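Local coordinates for protein ectoine dioxygenase (Sphingopyxis alaskensis, PDB 4MHR) that catalyses the iron- and 2-oxoglutarate-dependent hydroxylation of L-ectoine to 5-hydroxyectoine, a compatible solute that protects cells against osmotic stress, at residues D11-R16 against R26-V31; I55-I60 against V244-C249; G163-R168 against R277-F282; V174-N179 against A265-V270. All coordinates share one frame; numbering follows the deposited sequence.

In the fold
Interactions 2 and 4 are buried pairings in the large antiparallel sheet of the cupin fold: 55-57 lies beside 244-248, and 174-175 beside 266-267 of strand 264-273, with strands 244-248 and 169-175 themselves neighbours. Both combine backbone ladders with aliphatic side chains, and F247 of one touches F268 of the other. Interaction 1 is a surface contact between N-terminal loops, carried by a tyrosine hydroxyl and a carboxylate. Interaction 3, partly buried, joins two loops through a glycine, a single backbone bond and van der Waals packing. D28 forms a salt bridge with R166, tying interaction 1 to interaction 3, while R26 reaches D248 of interaction 2 in the same way.

Interaction 1: D11-R16 against R26-V31; sequences DLYPSR and RLDPVV
The hydroxyl of Y13 lies between the backbone N-H of L27 and the carboxylate of D28, closing the N-terminal segment over the loop that follows strand 23-25. D11 prepares the approach through an Asx turn: its OD2 accepts from Y13 N at 2.9 Å and is also hydrogen-bonded to H159 NE2. CG of Y13 is anti to its own carbonyl carbon (chi1 -60°), beside the backbone N, and L12 CB lies over one ring face, toward the rim. OH accepts from L27 N at 2.8 Å, the N-H pointing to it at 153°, and donates to D28 OD2 at 2.7 Å. That oxygen is met from well above the carboxylate plane, and the ring and carboxylate planes are turned 39° apart. Both carboxylate oxygens of D28 have further partners, OD1 in a salt bridge with R166 and OD2 as acceptor from M167 N, a network likely to favour the charged form of the acid. A phenylalanine in place of Y13 would probably leave L27 N without this acceptor and D28 OD2 without one of its donors. L27 CB packs against the hydroxyl oxygen, and its CD1 reaches L12 CG at 4.1 Å in a lighter apolar contact. Next to this site, R26 turns its guanidinium back on its own segment, while its NH1 forms a salt bridge with D248 and bonds to H193 O. R26 NE donates to D28 O at 3.0 Å from above the carbonyl plane, and R26 NH2 donates to P29 O at 2.8 Å.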
loop_
_atom_site.group_PDB
_atom_site.type_symbol
_atom_site.label_atom_id
_atom_site.label_comp_id
_atom_site.label_asym_id
_atom_site.label_seq_id
_atom_site.Cartn_x
_atom_site.Cartn_y
_atom_site.Cartn_z
ATOM N N ASP A 11 -12.936 20.642 -1.651
ATOM C CA ASP A 11 -12.981 19.148 -1.601
ATOM C C ASP A 11 -13.143 18.605 -2.978
ATOM O O ASP A 11 -14.233 18.494 -3.486
ATOM C CB ASP A 11 -14.038 18.555 -0.620
ATOM C CG ASP A 11 -13.875 17.007 -0.369
ATOM O OD1 ASP A 11 -14.611 16.472 0.495
ATOM O OD2 ASP A 11 -13.006 16.309 -0.986
ATOM N N LEU A 12 -12.017 18.163 -3.554
ATOM C CA LEU A 12 -12.003 17.557 -4.900
ATOM C C LEU A 12 -12.632 16.193 -4.934
ATOM O O LEU A 12 -13.079 15.694 -5.982
ATOM C CB LEU A 12 -10.546 17.497 -5.397
ATOM C CG LEU A 12 -10.039 18.778 -6.067
ATOM C CD1 LEU A 12 -10.172 20.046 -5.272
ATOM C CD2 LEU A 12 -8.573 18.575 -6.418
ATOM N N TYR A 13 -12.646 15.552 -3.771
ATOM C CA TYR A 13 -13.106 14.169 -3.701
ATOM C C TYR A 13 -14.119 13.869 -2.530
ATOM O O TYR A 13 -13.817 13.061 -1.628
ATOM C CB TYR A 13 -11.805 13.309 -3.561
ATOM C CG TYR A 13 -10.860 13.444 -4.680
ATOM C CD1 TYR A 13 -11.189 12.980 -5.923
ATOM C CD2 TYR A 13 -9.587 13.999 -4.509
ATOM C CE1 TYR A 13 -10.338 13.113 -6.989
ATOM C CE2 TYR A 13 -8.696 14.077 -5.584
ATOM C CZ TYR A 13 -9.064 13.613 -6.810
ATOM O OH TYR A 13 -8.200 13.649 -7.901
ATOM N N PRO A 14 -15.335 14.485 -2.547
ATOM C CA PRO A 14 -16.357 14.240 -1.469
ATOM C C PRO A 14 -16.854 12.840 -1.426
ATOM O O PRO A 14 -17.117 12.270 -2.469
ATOM C CB PRO A 14 -17.503 15.183 -1.842
ATOM C CG PRO A 14 -17.338 15.430 -3.294
ATOM C CD PRO A 14 -15.866 15.323 -3.626
ATOM N N SER A 15 -16.934 12.237 -0.260
ATOM C CA SER A 15 -17.452 10.897 -0.161
ATOM C C SER A 15 -18.155 10.770 1.180
ATOM O O SER A 15 -17.927 11.591 2.088
ATOM C CB SER A 15 -16.313 9.852 -0.260
ATOM O OG SER A 15 -16.796 8.510 -0.193
ATOM N N ARG A 16 -18.963 9.709 1.311
ATOM C CA ARG A 16 -19.747 9.451 2.532
ATOM C C ARG A 16 -20.692 10.596 2.937
ATOM O O ARG A 16 -20.991 10.744 4.100
ATOM C CB ARG A 16 -18.855 9.068 3.714
ATOM C CG ARG A 16 -17.780 8.085 3.318
ATOM C CD ARG A 16 -17.120 7.498 4.498
ATOM N NE ARG A 16 -15.853 6.860 4.144
ATOM C CZ ARG A 16 -14.975 6.457 5.040
ATOM N NH1 ARG A 16 -15.210 6.581 6.338
ATOM N NH2 ARG A 16 -13.842 5.895 4.658
ATOM N N ARG A 26 -10.934 11.275 -11.541
ATOM C CA ARG A 26 -9.662 11.584 -10.939
ATOM C C ARG A 26 -9.326 12.949 -11.511
ATOM O O ARG A 26 -9.411 13.261 -12.734
ATOM C CB ARG A 26 -8.606 10.527 -11.309
ATOM C CG ARG A 26 -7.194 10.871 -10.806
ATOM C CD ARG A 26 -6.221 9.746 -11.074
ATOM N NE ARG A 26 -4.987 9.925 -10.349
ATOM C CZ ARG A 26 -4.426 9.062 -9.491
ATOM N NH1 ARG A 26 -4.986 7.901 -9.136
ATOM N NH2 ARG A 26 -3.239 9.380 -8.969
ATOM N N LEU A 27 -8.880 13.776 -10.614
ATOM C CA LEU A 27 -8.451 15.133 -10.998
ATOM C C LEU A 27 -6.948 15.399 -10.754
ATOM O O LEU A 27 -6.511 16.514 -10.800
ATOM C CB LEU A 27 -9.261 16.092 -10.198
ATOM C CG LEU A 27 -10.778 15.957 -10.446
ATOM C CD1 LEU A 27 -11.497 16.892 -9.457
ATOM C CD2 LEU A 27 -11.144 16.318 -11.882
ATOM N N ASP A 28 -6.185 14.350 -10.476
ATOM C CA ASP A 28 -4.731 14.426 -10.217
ATOM C C ASP A 28 -3.988 13.568 -11.245
ATOM O O ASP A 28 -4.529 12.591 -11.709
ATOM C CB ASP A 28 -4.440 13.816 -8.836
ATOM C CG ASP A 28 -4.859 14.727 -7.705
ATOM O OD1 ASP A 28 -4.234 15.814 -7.588
ATOM O OD2 ASP A 28 -5.782 14.339 -6.945
ATOM N N PRO A 29 -2.733 13.905 -11.578
ATOM C CA PRO A 29 -1.963 12.932 -12.328
ATOM C C PRO A 29 -1.812 11.557 -11.610
ATOM O O PRO A 29 -2.014 11.444 -10.399
ATOM C CB PRO A 29 -0.595 13.586 -12.480
ATOM C CG PRO A 29 -0.794 14.997 -12.209
ATOM C CD PRO A 29 -1.949 15.078 -11.219
ATOM N N VAL A 30 -1.473 10.540 -12.383
ATOM C CA VAL A 30 -1.028 9.237 -11.840
ATOM C C VAL A 30 0.509 9.254 -11.643
ATOM O O VAL A 30 1.007 8.938 -10.582
ATOM C CB VAL A 30 -1.550 8.050 -12.648
ATOM C CG1 VAL A 30 -1.263 6.713 -11.980
ATOM C CG2 VAL A 30 -3.077 8.109 -12.860
ATOM N N VAL A 31 1.240 9.549 -12.711
ATOM C CA VAL A 31 2.690 9.676 -12.672
ATOM C C VAL A 31 2.906 11.221 -12.620
ATOM O O VAL A 31 2.509 11.976 -13.513
ATOM C CB VAL A 31 3.346 9.083 -13.900
ATOM C CG1 VAL A 31 4.827 9.427 -13.973
ATOM C CG2 VAL A 31 3.105 7.599 -13.938
#

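Interaction 2: I55-I60 against V244-C249; sequences IVLEDI and VILFDC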
loop_
_atom_site.group_PDB
_atom_site.type_symbol
_atom_site.label_atom_id
_atom_site.label_comp_id
_atom_site.label_asym_id
_atom_site.label_seq_id
_atom_site.Cartn_x
_atom_site.Cartn_y
_atom_site.Cartn_z
ATOM N N ILE A 55 2.589 -1.547 -10.793
ATOM C CA ILE A 55 3.636 -2.287 -11.477
ATOM C C ILE A 55 4.250 -3.273 -10.467
ATOM O O ILE A 55 4.068 -3.154 -9.244
ATOM C CB ILE A 55 4.755 -1.411 -12.084
ATOM C CG1 ILE A 55 5.440 -0.583 -11.028
ATOM C CG2 ILE A 55 4.216 -0.564 -13.269
ATOM C CD1 ILE A 55 6.563 0.210 -11.614
ATOM N N VAL A 56 4.969 -4.240 -10.992
ATOM C CA VAL A 56 5.656 -5.265 -10.183
ATOM C C VAL A 56 7.161 -5.148 -10.460
ATOM O O VAL A 56 7.563 -5.154 -11.633
ATOM C CB VAL A 56 5.136 -6.654 -10.545
ATOM C CG1 VAL A 56 5.824 -7.766 -9.731
ATOM C CG2 VAL A 56 3.622 -6.700 -10.359
ATOM N N LEU A 57 7.966 -4.986 -9.404
ATOM C CA LEU A 57 9.445 -5.014 -9.518
ATOM C C LEU A 57 9.914 -6.347 -9.030
ATOM O O LEU A 57 9.573 -6.734 -7.890
ATOM C CB LEU A 57 10.047 -3.939 -8.621
ATOM C CG LEU A 57 9.491 -2.580 -8.909
ATOM C CD1 LEU A 57 10.077 -1.568 -7.956
ATOM C CD2 LEU A 57 9.809 -2.221 -10.352
ATOM N N GLU A 58 10.626 -7.091 -9.873
ATOM C CA GLU A 58 11.166 -8.402 -9.469
ATOM C C GLU A 58 12.713 -8.404 -9.455
ATOM O O GLU A 58 13.346 -7.578 -10.152
ATOM C CB GLU A 58 10.726 -9.462 -10.460
ATOM C CG GLU A 58 9.245 -9.513 -10.741
ATOM C CD GLU A 58 8.940 -10.355 -11.979
ATOM O OE1 GLU A 58 8.681 -9.815 -13.075
ATOM O OE2 GLU A 58 8.990 -11.563 -11.859
ATOM N N ASP A 59 13.295 -9.274 -8.612
ATOM C CA ASP A 59 14.747 -9.463 -8.543
ATOM C C ASP A 59 15.496 -8.202 -8.260
ATOM O O ASP A 59 16.549 -8.002 -8.794
ATOM C CB ASP A 59 15.270 -10.056 -9.850
ATOM C CG ASP A 59 14.580 -11.334 -10.192
ATOM O OD1 ASP A 59 14.437 -12.183 -9.290
ATOM O OD2 ASP A 59 14.088 -11.449 -11.334
ATOM N N ILE A 60 14.942 -7.304 -7.459
ATOM C CA ILE A 60 15.703 -6.139 -7.095
ATOM C C ILE A 60 16.552 -6.275 -5.829
ATOM O O ILE A 60 17.403 -5.424 -5.598
ATOM C CB ILE A 60 14.819 -4.897 -6.984
ATOM C CG1 ILE A 60 13.706 -5.096 -5.981
ATOM C CG2 ILE A 60 14.246 -4.513 -8.341
ATOM C CD1 ILE A 60 13.158 -3.745 -5.541
ATOM N N VAL A 244 8.200 -6.773 -5.290
ATOM C CA VAL A 244 7.538 -5.568 -4.805
ATOM C C VAL A 244 6.414 -5.208 -5.702
ATOM O O VAL A 244 6.591 -5.155 -6.937
ATOM C CB VAL A 244 8.475 -4.381 -4.704
ATOM C CG1 VAL A 244 7.801 -3.210 -3.946
ATOM C CG2 VAL A 244 9.706 -4.760 -3.921
ATOM N N ILE A 245 5.239 -5.070 -5.125
ATOM C CA ILE A 245 4.018 -4.728 -5.870
ATOM C C ILE A 245 3.743 -3.280 -5.508
ATOM O O ILE A 245 3.643 -2.950 -4.310
ATOM C CB ILE A 245 2.800 -5.608 -5.528
ATOM C CG1 ILE A 245 3.104 -7.045 -5.910
ATOM C CG2 ILE A 245 1.629 -5.158 -6.336
ATOM C CD1 ILE A 245 2.066 -7.987 -5.376
ATOM N N LEU A 246 3.773 -2.388 -6.507
ATOM C CA LEU A 246 3.600 -0.942 -6.217
ATOM C C LEU A 246 2.216 -0.540 -6.739
ATOM O O LEU A 246 1.849 -0.880 -7.891
ATOM C CB LEU A 246 4.553 -0.091 -6.982
ATOM C CG LEU A 246 5.975 0.096 -6.585
ATOM C CD1 LEU A 246 6.744 -1.156 -6.965
ATOM C CD2 LEU A 246 6.522 1.310 -7.271
ATOM N N PHE A 247 1.451 0.171 -5.943
ATOM C CA PHE A 247 0.121 0.588 -6.423
ATOM C C PHE A 247 -0.308 1.973 -5.974
ATOM O O PHE A 247 0.018 2.430 -4.855
ATOM C CB PHE A 247 -0.920 -0.498 -6.221
ATOM C CG PHE A 247 -1.152 -0.941 -4.818
ATOM C CD1 PHE A 247 -0.345 -1.889 -4.239
ATOM C CD2 PHE A 247 -2.243 -0.440 -4.071
ATOM C CE1 PHE A 247 -0.568 -2.323 -2.928
ATOM C CE2 PHE A 247 -2.499 -0.881 -2.755
ATOM C CZ PHE A 247 -1.683 -1.845 -2.182
ATOM N N ASP A 248 -0.980 2.667 -6.906
ATOM C CA ASP A 248 -1.530 3.989 -6.690
ATOM C C ASP A 248 -2.510 3.962 -5.524
ATOM O O ASP A 248 -3.283 2.994 -5.338
ATOM C CB ASP A 248 -2.229 4.463 -7.939
ATOM C CG ASP A 248 -2.861 5.830 -7.772
ATOM O OD1 ASP A 248 -2.131 6.853 -7.845
ATOM O OD2 ASP A 248 -4.098 5.863 -7.576
ATOM N N CYS A 249 -2.488 5.040 -4.759
ATOM C CA CYS A 249 -3.376 5.193 -3.629
ATOM C C CYS A 249 -4.866 4.956 -3.868
ATOM O O CYS A 249 -5.543 4.462 -2.971
ATOM C CB CYS A 249 -3.214 6.594 -3.011
ATOM S SG CYS A 249 -3.706 7.950 -4.075
#
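Strand 55-57 forms an outer strand of the large antiparallel sheet in the cupin fold of this dioxygenase, where I55, V56 and L57 pair with L246, I245 and V244. The strand axes run 4.8 Å apart at closest approach. I55 and L246 make a hydrogen-bonded pair, with L246 N to I55 O at 2.9 Å and the longer, more bent return bond from I55 N to L246 O at 3.1 Å. L57 and V244 make the second such pair, L57 N to V244 O at 2.8 Å and V244 N to L57 O at 2.9 Å. Between them, V56 and I245 are a non-hydrogen-bonded pair.

On the face shared by I55, L57, V244 and L246, the nearest side-chain approach is that of L57 CD1 to L246 CD1, at 3.5 Å, and the two side chains cross obliquely. I55 and L246 instead lie side by side, CG1 of I55 against CB of L246 at 4.2 Å. Beyond the end of the strand, I60 comes back across V244 at about a right angle, CD1 meeting V244 CG2 at 3.9 Å. Helix 43-52 covers I55 and L57, while helix 117-127 covers V244, L246 and I60. On the other face, V56 and I245 touch lightly through CG2 and CG1. The aliphatic branches of I55, L57, V244 and L246 give the helices an apolar face, so side-chain cohesion across these pairs is van der Waals in kind, while direction and register come from the backbone bonds.

Interaction 3: G163-R168 against R277-F282; sequences GMPRMR and RLEKPF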
loop_
_atom_site.group_PDB
_atom_site.type_symbol
_atom_site.label_atom_id
_atom_site.label_comp_id
_atom_site.label_asym_id
_atom_site.label_seq_id
_atom_site.Cartn_x
_atom_site.Cartn_y
_atom_site.Cartn_z
ATOM N N GLY A 163 -7.589 13.205 6.134
ATOM C CA GLY A 163 -7.441 14.533 5.504
ATOM C C GLY A 163 -6.456 14.620 4.355
ATOM O O GLY A 163 -5.977 15.729 4.038
ATOM N N MET A 164 -6.167 13.485 3.677
ATOM C CA MET A 164 -5.177 13.537 2.575
ATOM C C MET A 164 -5.899 14.169 1.456
ATOM O O MET A 164 -6.889 13.624 0.995
ATOM C CB MET A 164 -4.590 12.141 2.216
ATOM C CG MET A 164 -3.737 12.115 1.005
ATOM S SD MET A 164 -3.176 10.461 0.511
ATOM C CE MET A 164 -2.199 9.899 1.878
ATOM N N PRO A 165 -5.387 15.330 0.962
ATOM C CA PRO A 165 -6.199 16.081 -0.006
ATOM C C PRO A 165 -6.244 15.550 -1.398
ATOM O O PRO A 165 -7.302 15.622 -2.015
ATOM C CB PRO A 165 -5.558 17.491 -0.042
ATOM C CG PRO A 165 -4.223 17.352 0.582
ATOM C CD PRO A 165 -4.173 16.052 1.375
ATOM N N ARG A 166 -5.111 15.039 -1.901
ATOM C CA ARG A 166 -4.936 14.764 -3.330
ATOM C C ARG A 166 -4.441 13.310 -3.559
ATOM O O ARG A 166 -3.798 12.727 -2.714
ATOM C CB ARG A 166 -3.960 15.730 -3.987
ATOM C CG ARG A 166 -4.292 17.219 -3.907
ATOM C CD ARG A 166 -5.470 17.516 -4.788
ATOM N NE ARG A 166 -5.333 18.859 -5.155
ATOM C CZ ARG A 166 -4.859 19.346 -6.298
ATOM N NH1 ARG A 166 -4.492 18.613 -7.327
ATOM N NH2 ARG A 166 -4.780 20.646 -6.364
ATOM N N MET A 167 -4.656 12.787 -4.765
ATOM C CA MET A 167 -4.148 11.434 -5.096
ATOM C C MET A 167 -2.705 11.549 -5.491
ATOM O O MET A 167 -2.412 11.695 -6.663
ATOM C CB MET A 167 -4.975 10.808 -6.213
ATOM C CG MET A 167 -6.439 10.601 -5.776
ATOM S SD MET A 167 -7.263 9.872 -7.173
ATOM C CE MET A 167 -8.933 9.830 -6.542
ATOM N N ARG A 168 -1.832 11.561 -4.501
ATOM C CA ARG A 168 -0.405 11.746 -4.716
ATOM C C ARG A 168 0.384 10.935 -3.675
ATOM O O ARG A 168 1.369 11.359 -3.044
ATOM C CB ARG A 168 -0.018 13.231 -4.804
ATOM C CG ARG A 168 1.475 13.356 -5.010
ATOM C CD ARG A 168 2.303 14.218 -5.903
ATOM N NE ARG A 168 2.227 15.577 -5.747
ATOM C CZ ARG A 168 3.003 16.585 -6.255
ATOM N NH1 ARG A 168 4.196 16.562 -6.823
ATOM N NH2 ARG A 168 2.487 17.773 -6.089
ATOM N N ARG A 277 0.605 16.854 2.271
ATOM C CA ARG A 277 0.573 16.533 3.704
ATOM C C ARG A 277 -0.868 16.675 4.201
ATOM O O ARG A 277 -1.657 17.380 3.648
ATOM C CB ARG A 277 1.546 17.408 4.522
ATOM C CG ARG A 277 0.929 18.710 5.000
ATOM C CD ARG A 277 1.942 19.825 5.288
ATOM N NE ARG A 277 1.677 20.491 6.571
ATOM C CZ ARG A 277 0.540 21.113 6.904
ATOM N NH1 ARG A 277 -0.491 21.189 6.062
ATOM N NH2 ARG A 277 0.426 21.662 8.106
ATOM N N LEU A 278 -1.191 15.963 5.266
ATOM C CA LEU A 278 -2.560 15.798 5.669
ATOM C C LEU A 278 -3.172 17.137 6.171
ATOM O O LEU A 278 -2.498 17.952 6.810
ATOM C CB LEU A 278 -2.591 14.760 6.755
ATOM C CG LEU A 278 -2.850 13.301 6.455
ATOM C CD1 LEU A 278 -2.463 12.852 5.057
ATOM C CD2 LEU A 278 -2.249 12.463 7.566
ATOM N N GLU A 279 -4.445 17.345 5.860
ATOM C CA GLU A 279 -5.275 18.411 6.481
ATOM C C GLU A 279 -6.237 17.824 7.518
ATOM O O GLU A 279 -6.109 16.649 7.916
ATOM C CB GLU A 279 -6.088 19.062 5.381
ATOM C CG GLU A 279 -5.341 19.047 4.083
ATOM C CD GLU A 279 -5.404 20.345 3.359
ATOM O OE1 GLU A 279 -6.408 20.576 2.651
ATOM O OE2 GLU A 279 -4.422 21.107 3.491
ATOM N N LYS A 280 -7.201 18.639 7.968
ATOM C CA LYS A 280 -8.354 18.129 8.726
ATOM C C LYS A 280 -9.044 17.041 7.861
ATOM O O LYS A 280 -9.127 17.198 6.651
ATOM C CB LYS A 280 -9.411 19.234 9.037
ATOM C CG LYS A 280 -8.882 20.632 9.364
ATOM C CD LYS A 280 -8.004 20.662 10.609
ATOM C CE LYS A 280 -8.310 21.900 11.438
ATOM N NZ LYS A 280 -9.611 21.753 12.156
ATOM N N PRO A 281 -9.514 15.945 8.472
ATOM C CA PRO A 281 -10.322 14.900 7.748
ATOM C C PRO A 281 -11.485 15.476 6.896
ATOM O O PRO A 281 -12.219 16.375 7.381
ATOM C CB PRO A 281 -10.906 14.054 8.898
ATOM C CG PRO A 281 -10.139 14.437 10.152
ATOM C CD PRO A 281 -9.093 15.479 9.819
ATOM N N PHE A 282 -11.692 14.974 5.667
ATOM C CA PHE A 282 -12.825 15.448 4.852
ATOM C C PHE A 282 -14.148 14.666 5.199
ATOM O O PHE A 282 -14.790 14.044 4.335
ATOM C CB PHE A 282 -12.464 15.409 3.338
ATOM C CG PHE A 282 -11.300 16.349 2.928
ATOM C CD1 PHE A 282 -11.552 17.600 2.325
ATOM C CD2 PHE A 282 -9.969 15.966 3.089
ATOM C CE1 PHE A 282 -10.492 18.433 1.910
ATOM C CE2 PHE A 282 -8.909 16.792 2.669
ATOM C CZ PHE A 282 -9.160 18.027 2.084
#
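G163, the residue with positive phi at which the chain leaves helix 154-162, packs closely against the loop following strand 264-273, so that two loops of the cupin-fold dioxygenase are joined. Its CA lies 3.4 Å from K280 O, and a CB on this residue would collide with the carbonyl oxygens of E279 and K280, which, with the positive phi, is consistent with a glycine here. G163 O accepts from E279 N at 2.9 Å, a nearly straight bond at the hydrogen (169°) although the donor stands above the carbonyl plane. The same oxygen meets the rim of the F282 ring, near its plane, at CE2 3.4 Å away. The F282 ring also reaches P165, with CZ 4.2 Å from P165 CB. H159 of helix 154-162 stacks with this ring. An alanine in place of F282 would probably open a gap beside G163 and P165 and leave the H159 ring without its stacking partner.

Away from this close-packed part the packing thins out toward the exposed side chains of R277, E279 and K280. Here E279 crosses P165 at about a right angle, CG to CG at 4.0 Å, while the side chains of R277 and K280 set out away from the 163-168 loop. Buried at the inner side, M164 contributes its CB to the contact, and its side chain continues to W158, a residue important for ectoine stabilization, and to F155. Beside it, L278 CD1 lies 3.6 Å from M164 CB.

Interaction 4: V174-N179 against A265-V270; sequences VLLAEN and ANAFLV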
loop_
_atom_site.group_PDB
_atom_site.type_symbol
_atom_site.label_atom_id
_atom_site.label_comp_id
_atom_site.label_asym_id
_atom_site.label_seq_id
_atom_site.Cartn_x
_atom_site.Cartn_y
_atom_site.Cartn_z
ATOM N N VAL A 174 6.152 -5.370 -0.189
ATOM C CA VAL A 174 7.337 -6.225 -0.395
ATOM C C VAL A 174 6.988 -7.613 0.127
ATOM O O VAL A 174 6.751 -7.786 1.340
ATOM C CB VAL A 174 8.501 -5.696 0.442
ATOM C CG1 VAL A 174 9.751 -6.516 0.282
ATOM C CG2 VAL A 174 8.714 -4.257 0.189
ATOM N N LEU A 175 6.895 -8.575 -0.774
ATOM C CA LEU A 175 6.469 -9.944 -0.403
ATOM C C LEU A 175 7.563 -10.670 0.399
ATOM O O LEU A 175 8.729 -10.619 0.057
ATOM C CB LEU A 175 6.101 -10.778 -1.607
ATOM C CG LEU A 175 5.104 -10.166 -2.566
ATOM C CD1 LEU A 175 4.826 -11.215 -3.633
ATOM C CD2 LEU A 175 3.827 -9.721 -1.898
ATOM N N LEU A 176 7.179 -11.218 1.538
ATOM C CA LEU A 176 8.124 -11.916 2.445
ATOM C C LEU A 176 7.841 -13.397 2.528
ATOM O O LEU A 176 8.646 -14.150 3.023
ATOM C CB LEU A 176 8.072 -11.331 3.823
ATOM C CG LEU A 176 8.494 -9.848 3.929
ATOM C CD1 LEU A 176 8.152 -9.291 5.281
ATOM C CD2 LEU A 176 9.963 -9.699 3.702
ATOM N N ALA A 177 6.702 -13.804 2.006
ATOM C CA ALA A 177 6.355 -15.192 1.800
ATOM C C ALA A 177 5.782 -15.171 0.418
ATOM O O ALA A 177 5.067 -14.174 0.050
ATOM C CB ALA A 177 5.281 -15.612 2.766
ATOM N N GLU A 178 6.042 -16.249 -0.312
ATOM C CA GLU A 178 5.541 -16.415 -1.692
ATOM C C GLU A 178 4.040 -16.207 -1.786
ATOM O O GLU A 178 3.274 -16.792 -0.990
ATOM C CB GLU A 178 5.831 -17.828 -2.263
ATOM C CG GLU A 178 4.983 -18.223 -3.501
ATOM C CD GLU A 178 5.695 -18.132 -4.847
ATOM O OE1 GLU A 178 6.916 -18.366 -4.878
ATOM O OE2 GLU A 178 5.034 -17.832 -5.887
ATOM N N ASN A 179 3.646 -15.421 -2.789
ATOM C CA ASN A 179 2.256 -15.390 -3.249
ATOM C C ASN A 179 2.025 -16.189 -4.499
ATOM O O ASN A 179 2.724 -15.925 -5.510
ATOM C CB ASN A 179 1.790 -13.953 -3.462
ATOM C CG ASN A 179 1.210 -13.377 -2.171
ATOM O OD1 ASN A 179 0.596 -14.097 -1.380
ATOM N ND2 ASN A 179 1.387 -12.137 -1.962
ATOM N N ALA A 265 2.749 -13.068 3.876
ATOM C CA ALA A 265 3.379 -12.095 4.744
ATOM C C ALA A 265 4.025 -11.010 3.836
ATOM O O ALA A 265 4.683 -11.326 2.850
ATOM C CB ALA A 265 4.437 -12.783 5.621
ATOM N N ASN A 266 3.835 -9.752 4.196
ATOM C CA ASN A 266 4.409 -8.666 3.477
ATOM C C ASN A 266 4.653 -7.525 4.391
ATOM O O ASN A 266 4.027 -7.440 5.503
ATOM C CB ASN A 266 3.487 -8.239 2.353
ATOM C CG ASN A 266 2.303 -7.461 2.844
ATOM O OD1 ASN A 266 1.637 -7.864 3.769
ATOM N ND2 ASN A 266 2.084 -6.296 2.272
ATOM N N ALA A 267 5.601 -6.688 3.962
ATOM C CA ALA A 267 5.805 -5.370 4.513
ATOM C C ALA A 267 5.150 -4.353 3.554
ATOM O O ALA A 267 5.477 -4.307 2.362
ATOM C CB ALA A 267 7.301 -5.131 4.647
ATOM N N PHE A 268 4.249 -3.535 4.073
ATOM C CA PHE A 268 3.473 -2.582 3.327
ATOM C C PHE A 268 3.985 -1.188 3.705
ATOM O O PHE A 268 3.873 -0.799 4.868
ATOM C CB PHE A 268 2.017 -2.789 3.728
ATOM C CG PHE A 268 1.026 -1.889 3.078
ATOM C CD1 PHE A 268 0.646 -2.097 1.752
ATOM C CD2 PHE A 268 0.313 -0.929 3.844
ATOM C CE1 PHE A 268 -0.334 -1.295 1.173
ATOM C CE2 PHE A 268 -0.683 -0.146 3.258
ATOM C CZ PHE A 268 -0.995 -0.314 1.904
ATOM N N LEU A 269 4.497 -0.440 2.730
ATOM C CA LEU A 269 5.005 0.927 2.944
ATOM C C LEU A 269 4.183 1.918 2.139
ATOM O O LEU A 269 4.054 1.730 0.941
ATOM C CB LEU A 269 6.457 0.983 2.522
ATOM C CG LEU A 269 7.411 0.002 3.208
ATOM C CD1 LEU A 269 8.786 -0.012 2.577
ATOM C CD2 LEU A 269 7.553 0.400 4.678
ATOM N N VAL A 270 3.594 2.926 2.783
ATOM C CA VAL A 270 2.890 3.965 2.089
ATOM C C VAL A 270 3.738 5.224 2.022
ATOM O O VAL A 270 4.038 5.859 3.049
ATOM C CB VAL A 270 1.520 4.273 2.727
ATOM C CG1 VAL A 270 0.767 5.340 1.932
ATOM C CG2 VAL A 270 0.676 2.997 2.855
HETATM O O HOH W 1 2.654 -13.277 0.797
#
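V174 and A267 form an antiparallel hydrogen-bonded pair, V174 N donating to A267 O at 2.8 Å and A267 N to V174 O at 3.1 Å. L175 and N266 follow as a non-hydrogen-bonded pair, and N266 CB also lies 3.4 Å from V174 O. One step on, A265 O accepts a firm bond from L176 N at 2.8 Å and a weak one from A177 N at 3.3 Å, so a single carbonyl receives two successive amides as 174-179 turns away from 265-270.

Side chains reinforce this ladder modestly. L176, with CG anti to its carbonyl carbon (chi1 -63°), rests CB near A265 O and lays CD1 over the backbone between N266 and A267, 3.9 Å from A267 N. A177 CB and A265 CB meet at 4.1 Å. Where the backbones have separated, a water bridges them, donating to A177 O at 2.7 Å and accepting from A265 N.

Farther out, the side chain of N179 accepts from R264 NE through OD1, and L176 O receives Q70 NE2. L176 packs on L69 and A73 of helix 63-78. Strand 264-273 lies between strands 169-175 and 131-141, with N266 and F268 bonded through their backbones to N139 and R137; F268 touches D154, an iron ligand, and V270 touches W158, both of helix 154-162.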